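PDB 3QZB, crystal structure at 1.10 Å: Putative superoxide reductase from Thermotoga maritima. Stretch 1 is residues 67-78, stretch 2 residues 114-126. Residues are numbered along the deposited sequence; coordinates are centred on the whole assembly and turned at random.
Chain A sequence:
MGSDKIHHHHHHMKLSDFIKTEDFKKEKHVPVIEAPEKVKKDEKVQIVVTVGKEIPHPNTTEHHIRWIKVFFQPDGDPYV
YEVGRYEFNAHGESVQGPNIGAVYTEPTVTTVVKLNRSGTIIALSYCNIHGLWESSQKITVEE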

# COMPACT_ATOMS: atom_id res chain seq x y z
N TRP A 67 -9.60 -2.18 -1.77
CA TRP A 67 -9.12 -0.80 -1.52
C TRP A 67 -9.95 0.21 -2.22
O TRP A 67 -10.65 -0.05 -3.18
CB TRP A 67 -7.61 -0.68 -1.82
CG TRP A 67 -7.11 -1.09 -3.18
CD1 TRP A 67 -6.40 -2.22 -3.44
CD2 TRP A 67 -7.28 -0.44 -4.48
NE1 TRP A 67 -6.02 -2.28 -4.74
CE2 TRP A 67 -6.54 -1.21 -5.42
CE3 TRP A 67 -7.93 0.70 -4.94
CZ2 TRP A 67 -6.44 -0.85 -6.76
CZ3 TRP A 67 -7.84 1.04 -6.26
CH2 TRP A 67 -7.09 0.28 -7.15
N ILE A 68 -9.78 1.45 -1.72
CA ILE A 68 -10.18 2.69 -2.36
C ILE A 68 -8.92 3.56 -2.41
O ILE A 68 -8.18 3.59 -1.41
CB ILE A 68 -11.26 3.40 -1.54
CG1 ILE A 68 -12.60 2.68 -1.67
CG2 ILE A 68 -11.38 4.90 -1.94
CD1 ILE A 68 -13.58 3.02 -0.55
N LYS A 69 -8.67 4.23 -3.53
CA LYS A 69 -7.70 5.31 -3.54
C LYS A 69 -8.37 6.53 -4.03
O LYS A 69 -9.38 6.49 -4.74
CB LYS A 69 -6.38 4.94 -4.23
CG LYS A 69 -6.47 4.67 -5.69
CD LYS A 69 -5.09 4.45 -6.34
CE LYS A 69 -4.18 3.41 -5.70
NZ LYS A 69 -4.81 2.05 -5.51
N VAL A 70 -7.82 7.69 -3.64
CA VAL A 70 -8.37 8.99 -3.99
C VAL A 70 -7.26 9.79 -4.67
O VAL A 70 -6.13 9.80 -4.22
CB VAL A 70 -8.89 9.70 -2.77
CG1 VAL A 70 -9.35 11.16 -3.09
CG2 VAL A 70 -10.04 8.91 -2.11
N PHE A 71 -7.62 10.44 -5.77
CA PHE A 71 -6.77 11.38 -6.47
C PHE A 71 -7.42 12.78 -6.40
O PHE A 71 -8.64 12.91 -6.38
CB PHE A 71 -6.58 10.99 -7.93
CG PHE A 71 -5.75 9.72 -8.09
CD1 PHE A 71 -4.36 9.78 -8.19
CD2 PHE A 71 -6.37 8.48 -8.19
CE1 PHE A 71 -3.62 8.66 -8.31
CE2 PHE A 71 -5.61 7.30 -8.35
CZ PHE A 71 -4.24 7.41 -8.43
N PHE A 72 -6.55 13.78 -6.48
CA PHE A 72 -6.98 15.16 -6.65
C PHE A 72 -6.38 15.69 -7.94
O PHE A 72 -5.17 15.59 -8.15
CB PHE A 72 -6.56 16.02 -5.47
CG PHE A 72 -7.07 17.42 -5.54
CD1 PHE A 72 -8.42 17.70 -5.43
CD2 PHE A 72 -6.22 18.50 -5.75
CE1 PHE A 72 -8.91 19.00 -5.51
CE2 PHE A 72 -6.72 19.77 -5.83
CZ PHE A 72 -8.05 20.03 -5.69
N GLN A 73 -7.23 16.29 -8.77
CA GLN A 73 -6.85 16.87 -10.06
C GLN A 73 -7.04 18.39 -9.95
O GLN A 73 -8.19 18.84 -9.99
CB GLN A 73 -7.68 16.29 -11.19
CG GLN A 73 -7.02 16.35 -12.55
CD GLN A 73 -6.83 17.75 -13.03
OE1 GLN A 73 -7.82 18.46 -13.24
NE2 GLN A 73 -5.60 18.17 -13.21
N PRO A 74 -5.97 19.18 -9.81
CA PRO A 74 -6.18 20.63 -9.67
C PRO A 74 -6.56 21.24 -11.01
O PRO A 74 -5.90 20.96 -12.02
CB PRO A 74 -4.83 21.14 -9.18
CG PRO A 74 -4.05 19.93 -8.73
CD PRO A 74 -4.57 18.82 -9.60
N ASP A 75 -7.54 22.13 -11.01
CA ASP A 75 -7.93 22.77 -12.24
C ASP A 75 -6.74 23.43 -12.89
O ASP A 75 -5.97 24.13 -12.21
CB ASP A 75 -9.00 23.84 -11.99
CG ASP A 75 -10.29 23.34 -11.46
OD1 ASP A 75 -10.55 22.12 -11.49
OD2 ASP A 75 -11.10 24.23 -10.96
N GLY A 76 -6.58 23.21 -14.18
CA GLY A 76 -5.54 23.84 -14.96
C GLY A 76 -4.18 23.16 -14.86
O GLY A 76 -3.24 23.60 -15.52
N ASP A 77 -4.05 22.13 -14.04
CA ASP A 77 -2.77 21.42 -13.89
C ASP A 77 -2.75 20.19 -14.79
O ASP A 77 -3.81 19.59 -15.04
CB ASP A 77 -2.61 21.02 -12.44
CG ASP A 77 -1.25 20.50 -12.09
OD1 ASP A 77 -0.31 21.33 -11.96
OD2 ASP A 77 -1.10 19.24 -12.01
N PRO A 78 -1.57 19.74 -15.25
CA PRO A 78 -1.56 18.57 -16.14
C PRO A 78 -1.82 17.21 -15.47
O PRO A 78 -1.97 16.22 -16.20
CB PRO A 78 -0.12 18.58 -16.70
CG PRO A 78 0.40 19.95 -16.50
CD PRO A 78 -0.25 20.41 -15.25
N LYS A 114 -6.24 19.10 3.07
CA LYS A 114 -6.23 20.56 3.02
C LYS A 114 -5.94 20.92 1.58
O LYS A 114 -4.93 20.49 1.02
CB LYS A 114 -5.18 21.12 3.94
CG LYS A 114 -5.42 20.90 5.40
CD LYS A 114 -4.29 21.43 6.22
CE LYS A 114 -4.47 21.35 7.71
NZ LYS A 114 -3.34 22.09 8.39
N LEU A 115 -6.83 21.70 0.96
CA LEU A 115 -6.71 22.08 -0.43
C LEU A 115 -6.45 23.58 -0.55
O LEU A 115 -7.04 24.38 0.18
CB LEU A 115 -7.98 21.77 -1.24
CG LEU A 115 -8.44 20.33 -1.19
CD1 LEU A 115 -9.81 20.20 -1.81
CD2 LEU A 115 -7.42 19.40 -1.80
N ASN A 116 -5.62 23.97 -1.51
CA ASN A 116 -5.49 25.39 -1.73
C ASN A 116 -5.78 25.88 -3.09
O ASN A 116 -5.69 27.09 -3.33
CB ASN A 116 -4.20 25.90 -1.15
CG ASN A 116 -3.06 25.31 -1.83
OD1 ASN A 116 -2.76 25.67 -2.96
ND2 ASN A 116 -2.40 24.37 -1.18
N ARG A 117 -6.25 24.99 -3.95
CA ARG A 117 -6.80 25.36 -5.22
C ARG A 117 -7.97 24.44 -5.57
O ARG A 117 -7.95 23.27 -5.19
CB ARG A 117 -5.75 25.28 -6.38
CG ARG A 117 -4.38 25.94 -6.12
CD ARG A 117 -3.60 26.31 -7.37
NE ARG A 117 -3.26 25.19 -8.25
CZ ARG A 117 -2.10 24.55 -8.28
NH1 ARG A 117 -1.17 24.66 -7.32
NH2 ARG A 117 -1.88 23.76 -9.29
N SER A 118 -8.89 24.92 -6.40
CA SER A 118 -10.04 24.13 -6.84
C SER A 118 -9.62 22.99 -7.74
O SER A 118 -8.59 23.04 -8.41
CB SER A 118 -11.02 25.00 -7.60
OG SER A 118 -11.50 26.03 -6.76
N GLY A 119 -10.41 21.92 -7.77
CA GLY A 119 -10.09 20.78 -8.55
C GLY A 119 -11.18 19.75 -8.54
O GLY A 119 -12.34 20.09 -8.27
N THR A 120 -10.81 18.52 -8.88
CA THR A 120 -11.70 17.38 -8.96
C THR A 120 -11.17 16.27 -8.10
O THR A 120 -9.99 15.93 -8.16
CB THR A 120 -11.88 16.91 -10.38
OG1 THR A 120 -12.32 18.00 -11.20
CG2 THR A 120 -12.89 15.79 -10.52
N ILE A 121 -12.05 15.70 -7.26
CA ILE A 121 -11.77 14.49 -6.47
C ILE A 121 -12.15 13.28 -7.33
O ILE A 121 -13.26 13.24 -7.85
CB ILE A 121 -12.58 14.50 -5.15
CG1 ILE A 121 -12.28 15.71 -4.29
CG2 ILE A 121 -12.37 13.17 -4.38
CD1 ILE A 121 -13.35 16.00 -3.21
N ILE A 122 -11.25 12.32 -7.48
CA ILE A 122 -11.47 11.08 -8.21
C ILE A 122 -11.27 9.91 -7.24
O ILE A 122 -10.25 9.82 -6.57
CB ILE A 122 -10.54 10.94 -9.42
CG1 ILE A 122 -10.65 12.14 -10.41
CG2 ILE A 122 -10.85 9.64 -10.16
CD1 ILE A 122 -9.57 12.12 -11.48
N ALA A 123 -12.28 9.06 -7.14
CA ALA A 123 -12.20 7.84 -6.34
C ALA A 123 -12.05 6.64 -7.30
O ALA A 123 -12.77 6.55 -8.31
CB ALA A 123 -13.45 7.67 -5.49
N LEU A 124 -11.13 5.76 -6.93
CA LEU A 124 -10.90 4.50 -7.67
C LEU A 124 -10.97 3.39 -6.64
O LEU A 124 -10.32 3.43 -5.60
CB LEU A 124 -9.54 4.53 -8.31
CG LEU A 124 -9.15 3.34 -9.22
CD1 LEU A 124 -9.90 3.34 -10.48
CD2 LEU A 124 -7.64 3.33 -9.46
N SER A 125 -11.75 2.34 -6.94
CA SER A 125 -11.84 1.21 -6.03
C SER A 125 -11.62 -0.10 -6.76
O SER A 125 -11.79 -0.15 -8.00
CB SER A 125 -13.17 1.21 -5.29
OG SER A 125 -14.24 1.15 -6.18
N TYR A 126 -11.27 -1.13 -6.03
CA TYR A 126 -10.89 -2.41 -6.59
C TYR A 126 -11.54 -3.54 -5.79
O TYR A 126 -11.35 -3.64 -4.59
CB TYR A 126 -9.35 -2.56 -6.54
CG TYR A 126 -8.86 -3.87 -7.11
CD1 TYR A 126 -9.05 -4.20 -8.44
CD2 TYR A 126 -8.24 -4.77 -6.30
CE1 TYR A 126 -8.66 -5.45 -8.92
CE2 TYR A 126 -7.83 -6.03 -6.77
CZ TYR A 126 -8.07 -6.35 -8.07
OH TYR A 126 -7.73 -7.60 -8.58
O HOH W 1 -10.29 19.53 -12.22
O HOH W 2 -3.25 24.57 -11.70
O HOH W 3 -6.29 24.69 -9.44
O HOH W 4 0.55 22.17 -9.45

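The most telling feature of this antiparallel pairing is a glycine that makes room for a ring. Gly119 lies opposite Pro74, their CA atoms 4.1 Å apart, and Phe72 CZ sits 3.6 Å from Gly119 CA. A CB on Gly119 would fall 2.4 Å from Gln73 O and 2.5 Å from Phe72 CZ, a clash with both. The Phe72 ring, with chi1 t, uses the space: Leu115 CD2 packs over one face, 3.9 Å from the ring centroid, while Arg117 O meets the ring edge at 3.3 Å from CZ. That carbonyl is buried here and finds no hydrogen-bonding partner.

Beyond this notch the register is regular. Lys69 pairs with Leu124, Phe71 with Ile122 and Gln73 with Thr120, each through two backbone hydrogen bonds of 2.8 to 2.9 Å between the N of one residue and the O of the other. Between them come the close pairs, such as Val70 with Ala123, where Val70 CA reaches Ile122 O at 3.3 Å.

At the far end, Trp67 accepts a hydrogen bond from Tyr126, O to N 3.1 Å. Its p rotamer brings the indole under Tyr126 CB, which stands 3.4 Å from the centroid of the six-membered ring. The two aromatic rings are slid apart and barely overlap, so the methylene provides the close packing over that face.

Past the strand, Asp75 N donates to Ser118 O at 2.9 Å, extending the ladder into the type II turn from Pro74 to Asp77. Gly76, with phi 82°, suits that turn. Here water takes over: water 2 joins Asp75 O to Arg117 NH2 (2.8 and 2.9 Å), and water 4 joins Asp77 OD1 to the same NH2 (2.8 and 2.9 Å), supplementing a long salt bridge of 3.9 Å between Asp77 OD1 and Arg117 NH2.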